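Local coordinates for DynE7 (Micromonospora chersina, PDB 2XEM), which is a hot-dog fold thioesterase of dynemicin biosynthesis, probably releasing a polyene intermediate of the enediyne pathway from its thioester carrier, at residues D9-R14 with V83-D88. Numbering follows the deposited sequence.
Sequences DSYVHR and VRMMLD
Tyr-11 and His-13 zip onto Met-85 and Val-83 through four backbone hydrogen bonds. Tyr-11 N gives to Met-85 O at 3.0 Å, the most bent of the four, and Tyr-11 O takes Met-85 N at 2.7 Å. His-13 repeats the exchange with Val-83, its N-H pointing almost straight at Val-83 O (173° at the hydrogen). Between these two hydrogen-bonded pairs lies the non-hydrogen-bonded pair Val-12 and Arg-84, where the CA of Arg-84 makes a C-H...O contact of 3.3 Å with Tyr-11 O, a second grip on that carbonyl. This is the antiparallel seam by which the first strand, 11-16, joins strand 80-91 of the hot-dog sheet; strand 94-105 flanks 80-91 too, bonding Arg-84 to Asp-100 and Met-86 to Ser-98. Apolar contacts lie on the face carrying Tyr-11, His-13, Val-83 and Met-85, which packs against the long helix 32-48. Met-85 bends at its last torsion (chi3 71°) and brings CE obliquely to the Tyr-11 ring, 4.2 Å from CD2. At the neighbouring pair, Val-83 CG2 meets the edge of the His-13 imidazole, 4.2 Å from CD2. Phe-44 of the helix meets the Tyr-11 ring edge-to-face, and Asp-47 bonds its hydroxyl. On the face of Val-12 and Arg-84 the packing is thinner: Val-12 CG2 lies 4.2 Å from Arg-84 CG, and the arginine runs on extended to a salt bridge with Glu-82. Before the strand begins, Ser-10 turns its side chain toward 83-88; CB abuts Met-85 O at 3.4 Å and Met-86 CG, while OG rests beside the aliphatic base of Arg-84. Met-86 curls so that its CE touches Asp-9 O at 3.5 Å.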
loop_
_atom_site.group_PDB
_atom_site.type_symbol
_atom_site.label_atom_id
_atom_site.label_comp_id
_atom_site.label_asym_id
_atom_site.label_seq_id
_atom_site.Cartn_x
_atom_site.Cartn_y
_atom_site.Cartn_z
ATOM N N ASP D 9 -2.628 29.738 -10.264
ATOM C CA ASP D 9 -2.744 28.981 -9.044
ATOM C C ASP D 9 -2.830 27.482 -9.343
ATOM O O ASP D 9 -3.178 27.041 -10.451
ATOM C CB ASP D 9 -3.887 29.506 -8.131
ATOM C CG ASP D 9 -5.317 29.247 -8.582
ATOM O OD1 ASP D 9 -5.551 29.141 -9.813
ATOM O OD2 ASP D 9 -6.214 29.203 -7.710
ATOM N N SER D 10 -2.399 26.718 -8.384
ATOM C CA SER D 10 -2.564 25.301 -8.470
ATOM C C SER D 10 -3.486 24.803 -7.403
ATOM O O SER D 10 -3.699 25.466 -6.401
ATOM C CB SER D 10 -1.220 24.595 -8.435
ATOM O OG SER D 10 -0.570 24.849 -7.200
ATOM N N TYR D 11 -4.092 23.647 -7.657
ATOM C CA TYR D 11 -4.864 22.944 -6.656
ATOM C C TYR D 11 -3.900 22.252 -5.684
ATOM O O TYR D 11 -2.978 21.550 -6.127
ATOM C CB TYR D 11 -5.797 21.931 -7.324
ATOM C CG TYR D 11 -6.538 21.144 -6.284
ATOM C CD1 TYR D 11 -7.594 21.708 -5.578
ATOM C CD2 TYR D 11 -6.135 19.856 -5.947
ATOM C CE1 TYR D 11 -8.234 21.006 -4.559
ATOM C CE2 TYR D 11 -6.776 19.141 -4.941
ATOM C CZ TYR D 11 -7.828 19.716 -4.257
ATOM O OH TYR D 11 -8.459 19.016 -3.280
ATOM N N VAL D 12 -4.128 22.424 -4.375
ATOM C CA VAL D 12 -3.219 21.916 -3.362
ATOM C C VAL D 12 -3.873 20.777 -2.615
ATOM O O VAL D 12 -4.942 20.965 -2.013
ATOM C CB VAL D 12 -2.724 23.011 -2.402
ATOM C CG1 VAL D 12 -1.830 22.407 -1.303
ATOM C CG2 VAL D 12 -1.977 24.098 -3.165
ATOM N N HIS D 13 -3.262 19.564 -2.718
ATOM C CA HIS D 13 -3.623 18.450 -1.856
ATOM C C HIS D 13 -2.540 18.275 -0.819
ATOM O O HIS D 13 -1.398 18.006 -1.175
ATOM C CB HIS D 13 -3.834 17.159 -2.670
ATOM C CG HIS D 13 -3.967 15.928 -1.826
ATOM N ND1 HIS D 13 -5.079 15.680 -1.071
ATOM C CD2 HIS D 13 -3.069 14.936 -1.625
ATOM C CE1 HIS D 13 -4.845 14.542 -0.448
ATOM N NE2 HIS D 13 -3.656 14.047 -0.767
ATOM N N ARG D 14 -2.891 18.431 0.461
ATOM C CA ARG D 14 -1.956 18.304 1.575
ATOM C C ARG D 14 -1.852 16.839 1.997
ATOM O O ARG D 14 -2.866 16.190 2.239
ATOM C CB ARG D 14 -2.449 19.169 2.739
ATOM C CG ARG D 14 -1.495 19.248 3.925
ATOM C CD ARG D 14 -2.179 19.972 5.068
ATOM N NE ARG D 14 -1.478 19.821 6.346
ATOM C CZ ARG D 14 -1.684 18.833 7.214
ATOM N NH1 ARG D 14 -2.533 17.852 6.927
ATOM N NH2 ARG D 14 -1.016 18.801 8.361
ATOM N N VAL D 83 0.886 18.389 -2.601
ATOM C CA VAL D 83 0.798 17.823 -3.944
ATOM C C VAL D 83 0.016 18.861 -4.764
ATOM O O VAL D 83 -1.194 18.986 -4.622
ATOM C CB VAL D 83 0.156 16.409 -3.957
ATOM C CG1 VAL D 83 0.174 15.822 -5.379
ATOM C CG2 VAL D 83 0.883 15.468 -2.978
ATOM N N ARG D 84 0.747 19.660 -5.551
ATOM C CA ARG D 84 0.185 20.787 -6.273
ATOM C C ARG D 84 -0.128 20.378 -7.693
ATOM O O ARG D 84 0.777 20.060 -8.456
ATOM C CB ARG D 84 1.153 21.978 -6.229
ATOM C CG ARG D 84 1.497 22.392 -4.808
ATOM C CD ARG D 84 2.498 23.501 -4.846
ATOM N NE ARG D 84 2.832 23.980 -3.506
ATOM C CZ ARG D 84 3.799 24.854 -3.252
ATOM N NH1 ARG D 84 4.538 25.345 -4.245
ATOM N NH2 ARG D 84 4.041 25.237 -2.011
ATOM N N MET D 85 -1.413 20.371 -8.047
ATOM C CA MET D 85 -1.884 19.895 -9.340
ATOM C C MET D 85 -2.239 21.030 -10.302
ATOM O O MET D 85 -2.888 22.007 -9.924
ATOM C CB MET D 85 -3.080 18.963 -9.158
ATOM C CG MET D 85 -3.472 18.220 -10.417
ATOM S SD MET D 85 -4.846 17.090 -10.105
ATOM C CE MET D 85 -6.207 18.326 -9.868
ATOM N N MET D 86 -1.854 20.866 -11.566
ATOM C CA MET D 86 -2.263 21.771 -12.646
ATOM C C MET D 86 -2.770 21.003 -13.847
ATOM O O MET D 86 -2.309 19.890 -14.099
ATOM C CB MET D 86 -1.086 22.657 -13.062
ATOM C CG MET D 86 -0.686 23.609 -11.960
ATOM S SD MET D 86 0.219 25.026 -12.463
ATOM C CE MET D 86 -1.126 26.048 -13.137
ATOM N N LEU D 87 -3.712 21.596 -14.586
ATOM C CA LEU D 87 -4.137 21.070 -15.874
ATOM C C LEU D 87 -3.103 21.409 -16.950
ATOM O O LEU D 87 -2.809 22.581 -17.181
ATOM C CB LEU D 87 -5.534 21.592 -16.268
ATOM C CG LEU D 87 -6.063 21.212 -17.653
ATOM C CD1 LEU D 87 -6.441 19.766 -17.686
ATOM C CD2 LEU D 87 -7.251 22.094 -18.056
ATOM N N ASP D 88 -2.543 20.375 -17.603
ATOM C CA ASP D 88 -1.665 20.572 -18.774
ATOM C C ASP D 88 -2.439 20.733 -20.048
ATOM O O ASP D 88 -2.153 21.639 -20.828
ATOM C CB ASP D 88 -0.679 19.416 -18.928
ATOM C CG ASP D 88 0.371 19.378 -17.859
ATOM O OD1 ASP D 88 0.509 20.383 -17.120
ATOM O OD2 ASP D 88 1.088 18.365 -17.777
#